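Long-range contacts in SusD superfamily protein (Bacteroides thetaiotaomicron, PDB 3MCX), which is of uncharacterised function but probably binds glycans or related nutrients at the outer membrane, as in other SusD-family lipoproteins, and carries bound zinc ions: residues 47-52 and 68-74; 88-92 and 154-158; 139-143 and 457-462; 144-149 and 171-176. One frame throughout, in Å; residues are numbered along the deposited sequence. Where two conformers were deposited one is given.

Contact 1. Residues 47-52 and 68-74; sequences YYGDCR and VSPYYEY
A cluster of tyrosines joins the later part of helix 44-51, kinked where the N atoms of Gly-49 and Asp-50 lack a regular bond to the preceding turn, to helix 69-72, closed by a Schellman motif at Tyr-74 (phi/psi 55/40) in the buried interior of this SusD-family fold. The backbones come closest at Arg-52 and Tyr-72 (CA to CA 5.2 Å). Tyr-47 takes chi1 p, which sets its ring under Val-68 (chi1 t); CG2 of Val-68 lies 4.2 Å from the ring centroid, 18° off the normal, a CH-pi contact. One water bridges Tyr-47 OH and Val-68 N, at 2.8 Å from each. Tyr-48, chi1 t, turns its edge to the face of Tyr-71 (chi1 m): centroids 5.0 Å apart, planes at 83°, a T-shaped pair. Tyr-71 OH bonds onward to Asn-83 O. Cys-51, chi1 p, puts SG 3.7 Å from CB of Tyr-71. Arg-52 is m at chi1, chi2 and chi3, so its guanidinium lies flat on the Tyr-74 ring (chi1 m), centres 3.8 Å apart and planes at 10°, a cation-pi stack. Arg-52 NH2 bonds Arg-456 O. Arg-52 NH1 donates to Tyr-71 O (3.2 Å, 164°), while Tyr-74 OH donates to Arg-52 O at 2.7 Å.

Contact 2. Residues 88-92 and 154-158; sequences WNTVY and VPIET. With GOL (glycerol), chain K.
This is a buried side-chain contact between a helix and an irregular strip of chain: residues 88-92 belong to helix 81-106, whereas the strip, 154-158, is part of the loop joining helices 115-140 and 172-186. The backbones stay well apart, CA to CA 9.9 Å for Trp-88 and Val-154 and 8.7 Å for Tyr-92 and Glu-157, so two aromatic side chains span the gap. The helix is regular (Tyr-92 N to Trp-88 O 3.1 Å), whereas the loop is extended, with phi/psi from -132/172 at Val-154 to -116/121 at Glu-157. Trp-88, chi1 t and chi2 -87°, brings CZ3 to 3.8 Å from Val-154 CG1 and CH2 to 3.8 Å from Pro-155 CD. Helix 115-140 backs the site through Leu-136 and Leu-133, and the paired long helices suit the tetratricopeptide-like helical scaffold of SusD proteins. Tyr-92, chi1 m, sends its OH to Pro-155 O, donating at 2.7 Å. Beside these residues lies a glycerol, probably from the crystallisation liquor. Its O2 accepts from Trp-88 NE1 (2.8 Å, 146°), a nitrogen that also bonds Glu-465 OE2. Its C3 sits over the Tyr-92 ring face, 3.6 Å from CE2, and its O3 donates weakly to Glu-157 OE2 at 3.4 Å.

Contact 3. Residues 139-143 and 457-462; sequences LFGMP and IALPIP
In this SusD-family fold the C-terminal end of helix 115-140 packs on an extended, polyproline-II-like strip that leads into helix 463-468. From Leu-459 to Pro-462 the backbone keeps to phi -55 to -66° and psi 140 to 151°, and Pro-462 is the N-cap of that helix. The two segments run antiparallel, with closest CA atoms 4.7 Å apart at Phe-140 and Ala-458. Leu-139, still helical, offers its carbonyl across: Leu-459 N donates to Leu-139 O at 2.9 Å and 166°. The Leu-139 side chain, with chi1 off the wells at -99°, places CD2 3.7 Å from Leu-459 CD1. Phe-140, chi1 m and chi2 -81°, lies along the strip; CD1 is 3.8 Å from Leu-459 CB, CE1 is 3.2 Å from Pro-460 O near the ring plane, and CB is 4.0 Å from Ile-461 CD1. The same ring makes an edge-to-face pair with Trp-88 of helix 81-106, so helices converge here on the C-terminal part of the chain; Asn-475 ND2 bonds both Phe-140 O and Leu-459 O. Gly-141 leaves the helix (-130/148), its C atom 3.9 Å from Ala-458 CB. Selenomethionine Met-142, m at all three chi angles, curls its SE back to 3.8 Å from Ala-458 CB and 4.1 Å from Ile-457 CB. Pro-143 closes the contact, its CD 3.9 Å from Ile-457 CG2.

Contact 4. Residues 144-149 and 171-176; sequences YTNDKG and TVAQCY
A turn of chain, 144-149, fits against the first turn of helix 172-186, with closest CA atoms 4.1 Å apart at Gly-149 and Ala-173. That approach depends on an absent side chain: Gly-149 has phi/psi 64/25, and a CB there would fall 2.6 Å from Ala-173 N. The glycine sits flush on the helix start, its O accepting from Ala-173 N at 2.9 Å and 155°. Gly-149 N donates to Tyr-144 O (2.9 Å), closing a turn that contains residues 144-146, of helical phi/psi without the regular bonds. The same helix start carries a capping box: Thr-171 OG1 (chi1 p) takes Gln-174 N at 3.0 Å, and Gln-174 OE1 takes Thr-171 N at 2.9 Å; Gly-149 O is a further acceptor, from outside the helix. The main bump is Tyr-144, chi1 t, which fills the hollow between Val-172, Ala-173 and Tyr-176. Its CB is 3.9 Å from Val-172 CG1 and its CE2 3.9 Å from Ala-173 CB. Tyr-176, chi1 m, presents its ring face to the Tyr-144 edge, centroids 5.1 Å apart and planes at 61°, and also touches Val-211 and Asn-214 of helix 201-214. A water links Tyr-144 N (3.0 Å) with Tyr-176 OH (2.6 Å).

Contacts 1, 2 and 3 are buried, whereas contact 4 is partly exposed, its centre about 19 Å from that of the chain against 13 Å for contact 1. Contact 3 touches all the others: Leu-139 CD1 lies 3.6 Å from Tyr-48 CD2, Phe-140 CD2 3.7 Å from Trp-88 CE3, and Met-142 O 3.6 Å from Val-172 CG2. Helix 115-140 and the chain after it supply contact 3, the turn of contact 4 and the loop of contact 2, which meets contact 4 at Cys-175. The chemistry differs: aromatic and cation-pi stacking in contact 1, aromatic side chains and a hydroxyl-to-carbonyl bond in contact 2, apolar packing around Phe-140 in contact 3, helix capping in contact 4.

Contact 1. Residues 47-52 and 68-74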
# COMPACT_ATOMS: atom_id res chain seq x y z
N TYR A 47 -5.36 -1.09 -4.12
CA TYR A 47 -6.49 -1.74 -3.47
C TYR A 47 -6.30 -3.20 -3.10
O TYR A 47 -7.11 -3.76 -2.34
CB TYR A 47 -7.80 -1.51 -4.24
CG TYR A 47 -7.82 -1.96 -5.68
CD1 TYR A 47 -7.62 -3.30 -6.03
CD2 TYR A 47 -8.16 -1.09 -6.69
CE1 TYR A 47 -7.67 -3.72 -7.39
CE2 TYR A 47 -8.23 -1.48 -8.01
CZ TYR A 47 -7.98 -2.80 -8.36
OH TYR A 47 -8.04 -3.19 -9.69
N TYR A 48 -5.21 -3.85 -3.55
CA TYR A 48 -4.96 -5.25 -3.17
C TYR A 48 -4.99 -5.46 -1.66
O TYR A 48 -5.71 -6.35 -1.19
CB TYR A 48 -3.63 -5.73 -3.76
CG TYR A 48 -3.25 -7.15 -3.40
CD1 TYR A 48 -3.81 -8.23 -4.04
CD2 TYR A 48 -2.32 -7.42 -2.39
CE1 TYR A 48 -3.44 -9.53 -3.73
CE2 TYR A 48 -1.96 -8.72 -2.06
CZ TYR A 48 -2.53 -9.76 -2.73
OH TYR A 48 -2.19 -11.05 -2.43
N GLY A 49 -4.30 -4.62 -0.92
CA GLY A 49 -4.18 -4.78 0.52
C GLY A 49 -5.43 -4.44 1.29
O GLY A 49 -5.46 -4.62 2.51
N ASP A 50 -6.46 -3.94 0.62
CA ASP A 50 -7.77 -3.76 1.23
C ASP A 50 -8.73 -4.89 0.86
O ASP A 50 -9.29 -5.53 1.74
CB ASP A 50 -8.30 -2.40 0.84
CG ASP A 50 -7.50 -1.29 1.46
OD1 ASP A 50 -7.59 -1.13 2.71
OD2 ASP A 50 -6.78 -0.61 0.72
N CYS A 51 -8.89 -5.19 -0.41
CA CYS A 51 -9.88 -6.19 -0.80
C CYS A 51 -9.53 -7.62 -0.41
O CYS A 51 -10.39 -8.52 -0.42
CB CYS A 51 -10.26 -6.13 -2.30
SG CYS A 51 -8.95 -6.63 -3.43
N ARG A 52 -8.27 -7.86 -0.03
CA ARG A 52 -7.83 -9.16 0.45
C ARG A 52 -8.14 -9.38 1.93
O ARG A 52 -8.05 -10.52 2.42
CB ARG A 52 -6.33 -9.35 0.18
CG ARG A 52 -5.94 -9.38 -1.27
CD ARG A 52 -6.22 -10.70 -1.92
NE ARG A 52 -5.11 -11.63 -1.67
CZ ARG A 52 -4.98 -12.81 -2.27
NH1 ARG A 52 -5.95 -13.26 -3.05
NH2 ARG A 52 -3.87 -13.52 -2.09
N VAL A 68 -10.95 -6.48 -9.19
CA VAL A 68 -11.18 -6.68 -7.76
C VAL A 68 -11.58 -8.10 -7.36
O VAL A 68 -10.94 -8.74 -6.48
CB VAL A 68 -12.19 -5.67 -7.15
CG1 VAL A 68 -12.34 -5.94 -5.62
CG2 VAL A 68 -11.74 -4.21 -7.37
N SER A 69 -12.61 -8.63 -7.97
CA SER A 69 -13.19 -9.87 -7.48
C SER A 69 -12.23 -11.07 -7.45
O SER A 69 -12.33 -11.87 -6.53
CB SER A 69 -14.55 -10.20 -8.12
OG SER A 69 -14.49 -10.44 -9.51
N PRO A 70 -11.35 -11.25 -8.44
CA PRO A 70 -10.46 -12.41 -8.33
C PRO A 70 -9.51 -12.36 -7.14
O PRO A 70 -9.13 -13.41 -6.63
CB PRO A 70 -9.69 -12.37 -9.65
CG PRO A 70 -10.63 -11.65 -10.63
CD PRO A 70 -11.21 -10.59 -9.76
N TYR A 71 -9.09 -11.16 -6.73
CA TYR A 71 -8.34 -10.99 -5.49
C TYR A 71 -9.22 -11.27 -4.26
O TYR A 71 -8.87 -12.07 -3.38
CB TYR A 71 -7.81 -9.59 -5.38
CG TYR A 71 -6.74 -9.17 -6.37
CD1 TYR A 71 -5.76 -10.03 -6.83
CD2 TYR A 71 -6.66 -7.86 -6.77
CE1 TYR A 71 -4.75 -9.57 -7.69
CE2 TYR A 71 -5.64 -7.39 -7.63
CZ TYR A 71 -4.70 -8.24 -8.07
OH TYR A 71 -3.74 -7.76 -8.92
N TYR A 72 -10.34 -10.58 -4.20
CA TYR A 72 -11.27 -10.69 -3.08
C TYR A 72 -11.72 -12.11 -2.82
O TYR A 72 -11.87 -12.52 -1.66
CB TYR A 72 -12.46 -9.78 -3.40
CG TYR A 72 -13.68 -9.90 -2.50
CD1 TYR A 72 -13.65 -9.49 -1.18
CD2 TYR A 72 -14.85 -10.39 -3.00
CE1 TYR A 72 -14.79 -9.58 -0.39
CE2 TYR A 72 -16.00 -10.46 -2.23
CZ TYR A 72 -15.96 -10.06 -0.94
OH TYR A 72 -17.11 -10.13 -0.18
N GLU A 73 -11.97 -12.87 -3.89
CA GLU A 73 -12.45 -14.25 -3.82
C GLU A 73 -11.31 -15.28 -3.70
O GLU A 73 -11.59 -16.48 -3.62
CB GLU A 73 -13.27 -14.57 -5.08
CG GLU A 73 -14.53 -13.71 -5.16
CD GLU A 73 -15.21 -13.74 -6.51
OE1 GLU A 73 -14.77 -14.43 -7.45
OE2 GLU A 73 -16.24 -13.01 -6.63
N TYR A 74 -10.06 -14.83 -3.72
CA TYR A 74 -8.91 -15.76 -3.60
C TYR A 74 -8.96 -16.87 -4.63
O TYR A 74 -8.61 -18.02 -4.39
CB TYR A 74 -8.81 -16.31 -2.16
CG TYR A 74 -8.24 -15.30 -1.17
CD1 TYR A 74 -9.00 -14.26 -0.66
CD2 TYR A 74 -6.95 -15.45 -0.70
CE1 TYR A 74 -8.47 -13.36 0.23
CE2 TYR A 74 -6.42 -14.58 0.19
CZ TYR A 74 -7.18 -13.52 0.68
OH TYR A 74 -6.64 -12.62 1.58
O HOH W 1 -8.29 -5.94 -9.72

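Contact 2. Residues 88-92 and 154-158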
# COMPACT_ATOMS: atom_id res chain seq x y z
N TRP A 88 2.79 -7.81 -12.31
CA TRP A 88 4.15 -8.35 -12.30
C TRP A 88 5.04 -7.59 -13.28
O TRP A 88 6.11 -7.08 -12.93
CB TRP A 88 4.09 -9.82 -12.70
CG TRP A 88 5.41 -10.52 -12.81
CD1 TRP A 88 6.18 -10.57 -13.90
CD2 TRP A 88 6.02 -11.39 -11.84
NE1 TRP A 88 7.29 -11.39 -13.68
CE2 TRP A 88 7.19 -11.90 -12.41
CE3 TRP A 88 5.70 -11.74 -10.53
CZ2 TRP A 88 8.05 -12.78 -11.73
CZ3 TRP A 88 6.54 -12.61 -9.84
CH2 TRP A 88 7.68 -13.13 -10.44
N ASN A 89 4.60 -7.50 -14.54
CA ASN A 89 5.44 -6.96 -15.59
C ASN A 89 5.67 -5.46 -15.36
O ASN A 89 6.73 -4.94 -15.67
CB ASN A 89 4.83 -7.17 -16.98
CG ASN A 89 4.99 -8.58 -17.51
OD1 ASN A 89 5.82 -9.35 -17.02
ND2 ASN A 89 4.26 -8.89 -18.56
N THR A 90 4.66 -4.77 -14.86
CA THR A 90 4.77 -3.32 -14.69
C THR A 90 5.79 -2.99 -13.61
O THR A 90 6.58 -2.04 -13.77
CB THR A 90 3.40 -2.68 -14.42
OG1 THR A 90 2.49 -3.08 -15.47
CG2 THR A 90 3.48 -1.15 -14.31
N VAL A 91 5.76 -3.71 -12.47
CA VAL A 91 6.73 -3.44 -11.42
C VAL A 91 8.13 -3.81 -11.87
O VAL A 91 9.09 -3.08 -11.60
CB VAL A 91 6.31 -4.05 -10.06
CG1 VAL A 91 7.38 -3.73 -9.02
CG2 VAL A 91 4.97 -3.46 -9.62
N TYR A 92 8.27 -4.91 -12.61
CA TYR A 92 9.60 -5.24 -13.14
C TYR A 92 10.09 -4.19 -14.14
O TYR A 92 11.28 -3.95 -14.26
CB TYR A 92 9.64 -6.67 -13.73
CG TYR A 92 9.98 -7.68 -12.68
CD1 TYR A 92 11.24 -7.70 -12.12
CD2 TYR A 92 9.02 -8.58 -12.20
CE1 TYR A 92 11.55 -8.59 -11.13
CE2 TYR A 92 9.33 -9.47 -11.21
CZ TYR A 92 10.60 -9.47 -10.67
OH TYR A 92 10.87 -10.33 -9.62
N VAL A 154 10.57 -13.55 -5.23
CA VAL A 154 10.59 -13.27 -6.65
C VAL A 154 12.02 -13.12 -7.14
O VAL A 154 12.96 -13.08 -6.33
CB VAL A 154 9.78 -12.03 -6.99
CG1 VAL A 154 8.32 -12.17 -6.54
CG2 VAL A 154 10.41 -10.78 -6.35
N PRO A 155 12.23 -13.03 -8.46
CA PRO A 155 13.58 -12.79 -8.95
C PRO A 155 14.12 -11.40 -8.58
O PRO A 155 13.40 -10.40 -8.59
CB PRO A 155 13.45 -12.95 -10.47
CG PRO A 155 12.31 -13.91 -10.62
CD PRO A 155 11.35 -13.48 -9.55
N ILE A 156 15.39 -11.38 -8.25
CA ILE A 156 16.07 -10.15 -7.88
C ILE A 156 16.96 -9.67 -9.01
O ILE A 156 17.91 -10.35 -9.44
CB ILE A 156 16.92 -10.34 -6.60
CG1 ILE A 156 16.01 -10.73 -5.44
CG2 ILE A 156 17.71 -9.05 -6.26
CD1 ILE A 156 16.76 -11.04 -4.15
N GLU A 157 16.65 -8.45 -9.48
CA GLU A 157 17.50 -7.75 -10.47
C GLU A 157 18.11 -6.46 -9.90
O GLU A 157 17.39 -5.56 -9.51
CB GLU A 157 16.69 -7.40 -11.71
CG GLU A 157 16.17 -8.61 -12.44
CD GLU A 157 15.44 -8.28 -13.75
OE1 GLU A 157 15.49 -7.10 -14.19
OE2 GLU A 157 14.84 -9.21 -14.35
N THR A 158 19.43 -6.37 -9.89
CA THR A 158 20.12 -5.16 -9.39
C THR A 158 21.12 -4.58 -10.40
O THR A 158 21.95 -3.72 -10.07
CB THR A 158 20.81 -5.43 -8.04
OG1 THR A 158 21.80 -6.45 -8.19
CG2 THR A 158 19.78 -5.83 -6.94
C1 GOL K . 11.25 -11.78 -16.36
O1 GOL K . 10.19 -11.85 -17.33
C2 GOL K . 10.76 -10.82 -15.29
O2 GOL K . 9.37 -10.82 -15.46
C3 GOL K . 11.14 -11.14 -13.84
O3 GOL K . 12.48 -11.61 -13.77

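Contact 3. Residues 139-143 and 457-462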
# COMPACT_ATOMS: atom_id res chain seq x y z
N LEU A 139 3.18 -9.58 -2.70
CA LEU A 139 2.07 -10.15 -3.48
C LEU A 139 2.32 -11.60 -3.83
O LEU A 139 1.39 -12.42 -3.75
CB LEU A 139 1.86 -9.38 -4.79
CG LEU A 139 0.73 -8.36 -4.73
CD1 LEU A 139 1.00 -7.21 -3.72
CD2 LEU A 139 0.42 -7.83 -6.15
N PHE A 140 3.54 -11.94 -4.24
CA PHE A 140 3.82 -13.21 -4.88
C PHE A 140 4.54 -14.22 -3.98
O PHE A 140 4.87 -15.33 -4.42
CB PHE A 140 4.60 -12.96 -6.19
CG PHE A 140 3.76 -12.24 -7.23
CD1 PHE A 140 2.87 -12.96 -8.00
CD2 PHE A 140 3.85 -10.86 -7.40
CE1 PHE A 140 2.06 -12.33 -8.96
CE2 PHE A 140 3.03 -10.21 -8.35
CZ PHE A 140 2.14 -10.96 -9.11
N GLY A 141 4.77 -13.82 -2.71
CA GLY A 141 5.48 -14.65 -1.72
C GLY A 141 4.67 -14.73 -0.45
O GLY A 141 3.96 -13.80 -0.08
N MSE A 142 4.79 -15.86 0.24
CA MSE A 142 4.15 -16.01 1.55
C MSE A 142 4.78 -15.02 2.53
O MSE A 142 5.94 -14.64 2.39
CB MSE A 142 4.31 -17.44 2.07
CG MSE A 142 3.58 -18.48 1.24
SE MSE A 142 1.67 -18.33 1.17
CE MSE A 142 1.19 -18.74 3.02
N PRO A 143 4.03 -14.61 3.56
CA PRO A 143 4.52 -13.61 4.48
C PRO A 143 5.83 -14.02 5.15
O PRO A 143 5.99 -15.14 5.62
CB PRO A 143 3.40 -13.47 5.53
CG PRO A 143 2.23 -14.07 4.92
CD PRO A 143 2.65 -15.01 3.87
N ILE A 457 -2.58 -17.03 -0.28
CA ILE A 457 -2.06 -15.71 0.03
C ILE A 457 -1.02 -15.28 -0.98
O ILE A 457 -0.98 -14.11 -1.35
CB ILE A 457 -1.46 -15.62 1.44
CG1 ILE A 457 -2.59 -15.49 2.48
CG2 ILE A 457 -0.44 -14.46 1.54
CD1 ILE A 457 -2.21 -16.10 3.81
N ALA A 458 -0.14 -16.21 -1.40
CA ALA A 458 0.85 -15.93 -2.44
C ALA A 458 0.14 -16.04 -3.79
O ALA A 458 -0.31 -17.13 -4.18
CB ALA A 458 2.02 -16.88 -2.33
N LEU A 459 0.08 -14.91 -4.48
CA LEU A 459 -0.52 -14.89 -5.82
C LEU A 459 0.24 -15.79 -6.74
O LEU A 459 1.44 -15.99 -6.59
CB LEU A 459 -0.53 -13.47 -6.38
CG LEU A 459 -1.44 -12.47 -5.67
CD1 LEU A 459 -1.30 -11.12 -6.33
CD2 LEU A 459 -2.89 -12.91 -5.73
N PRO A 460 -0.44 -16.35 -7.75
CA PRO A 460 0.30 -17.13 -8.72
C PRO A 460 1.28 -16.29 -9.53
O PRO A 460 0.95 -15.19 -9.91
CB PRO A 460 -0.78 -17.73 -9.63
CG PRO A 460 -1.88 -16.75 -9.51
CD PRO A 460 -1.84 -16.16 -8.14
N ILE A 461 2.45 -16.85 -9.76
CA ILE A 461 3.42 -16.29 -10.67
C ILE A 461 2.74 -16.31 -12.07
O ILE A 461 2.08 -17.26 -12.42
CB ILE A 461 4.68 -17.16 -10.70
CG1 ILE A 461 5.32 -17.31 -9.29
CG2 ILE A 461 5.73 -16.66 -11.75
CD1 ILE A 461 5.68 -16.03 -8.59
N PRO A 462 2.93 -15.25 -12.87
CA PRO A 462 2.28 -15.24 -14.18
C PRO A 462 2.63 -16.46 -15.00
O PRO A 462 3.79 -16.90 -15.06
CB PRO A 462 2.84 -13.96 -14.85
CG PRO A 462 3.27 -13.09 -13.75
CD PRO A 462 3.61 -13.98 -12.56

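Contact 4. Residues 144-149 and 171-176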
# COMPACT_ATOMS: atom_id res chain seq x y z
N TYR A 144 6.74 -13.04 5.18
CA TYR A 144 8.06 -13.27 5.79
C TYR A 144 7.94 -13.91 7.17
O TYR A 144 8.68 -14.83 7.52
CB TYR A 144 8.83 -11.95 5.88
CG TYR A 144 10.22 -12.02 6.47
CD1 TYR A 144 10.39 -12.16 7.83
CD2 TYR A 144 11.35 -11.93 5.67
CE1 TYR A 144 11.65 -12.23 8.40
CE2 TYR A 144 12.62 -11.99 6.23
CZ TYR A 144 12.75 -12.16 7.59
OH TYR A 144 14.01 -12.23 8.19
N THR A 145 7.02 -13.38 7.98
CA THR A 145 6.95 -13.80 9.38
C THR A 145 6.39 -15.19 9.59
O THR A 145 6.44 -15.72 10.70
CB THR A 145 6.14 -12.78 10.22
OG1 THR A 145 4.91 -12.49 9.55
CG2 THR A 145 6.92 -11.48 10.39
N ASN A 146 5.88 -15.83 8.55
CA ASN A 146 5.48 -17.23 8.69
C ASN A 146 6.68 -18.16 8.95
O ASN A 146 6.51 -19.20 9.56
CB ASN A 146 4.73 -17.74 7.45
CG ASN A 146 3.30 -17.26 7.35
OD1 ASN A 146 2.85 -16.41 8.14
ND2 ASN A 146 2.57 -17.82 6.39
N ASP A 147 7.85 -17.78 8.44
CA ASP A 147 8.95 -18.74 8.31
C ASP A 147 10.32 -18.04 8.14
O ASP A 147 11.21 -18.59 7.48
CB ASP A 147 8.66 -19.65 7.09
CG ASP A 147 8.61 -18.87 5.78
OD1 ASP A 147 8.55 -17.62 5.78
OD2 ASP A 147 8.61 -19.57 4.73
N LYS A 148 10.46 -16.84 8.70
CA LYS A 148 11.68 -16.03 8.51
C LYS A 148 12.07 -15.93 7.02
O LYS A 148 13.23 -15.97 6.66
CB LYS A 148 12.83 -16.57 9.35
CG LYS A 148 12.55 -16.54 10.89
CD LYS A 148 12.53 -15.08 11.39
CE LYS A 148 12.33 -14.96 12.93
NZ LYS A 148 12.05 -13.53 13.32
N GLY A 149 11.06 -15.77 6.18
CA GLY A 149 11.26 -15.61 4.75
C GLY A 149 11.88 -16.79 4.03
O GLY A 149 12.49 -16.61 2.98
N THR A 171 14.62 -16.28 -2.29
CA THR A 171 13.68 -16.46 -1.17
C THR A 171 13.09 -15.14 -0.74
O THR A 171 13.64 -14.07 -1.03
CB THR A 171 14.35 -17.13 0.05
OG1 THR A 171 15.29 -16.20 0.65
CG2 THR A 171 15.03 -18.45 -0.32
N VAL A 172 11.97 -15.20 -0.01
CA VAL A 172 11.40 -14.00 0.57
C VAL A 172 12.42 -13.24 1.41
O VAL A 172 12.55 -12.02 1.31
CB VAL A 172 10.13 -14.37 1.39
CG1 VAL A 172 9.66 -13.21 2.24
CG2 VAL A 172 8.98 -14.83 0.40
N ALA A 173 13.22 -13.96 2.21
CA ALA A 173 14.22 -13.28 3.05
C ALA A 173 15.30 -12.60 2.18
O ALA A 173 15.72 -11.49 2.50
CB ALA A 173 14.86 -14.25 4.03
N GLN A 174 15.76 -13.24 1.11
CA GLN A 174 16.73 -12.64 0.22
C GLN A 174 16.18 -11.38 -0.41
O GLN A 174 16.87 -10.36 -0.54
CB GLN A 174 17.14 -13.65 -0.84
CG GLN A 174 18.08 -14.74 -0.33
CD GLN A 174 18.36 -15.82 -1.35
OE1 GLN A 174 17.47 -16.18 -2.14
NE2 GLN A 174 19.57 -16.35 -1.34
N CYS A 175 14.90 -11.42 -0.74
CA CYS A 175 14.24 -10.25 -1.30
C CYS A 175 14.17 -9.13 -0.28
O CYS A 175 14.52 -7.99 -0.59
CB CYS A 175 12.84 -10.63 -1.82
SG CYS A 175 12.90 -11.65 -3.30
N TYR A 176 13.73 -9.42 0.93
CA TYR A 176 13.70 -8.38 1.97
C TYR A 176 15.10 -7.79 2.26
O TYR A 176 15.24 -6.59 2.48
CB TYR A 176 13.05 -8.87 3.26
CG TYR A 176 11.54 -8.73 3.36
CD1 TYR A 176 10.68 -9.64 2.76
CD2 TYR A 176 10.98 -7.71 4.11
CE1 TYR A 176 9.30 -9.52 2.89
CE2 TYR A 176 9.60 -7.58 4.24
CZ TYR A 176 8.77 -8.51 3.65
OH TYR A 176 7.41 -8.37 3.81
O HOH W 2 6.23 -10.71 3.43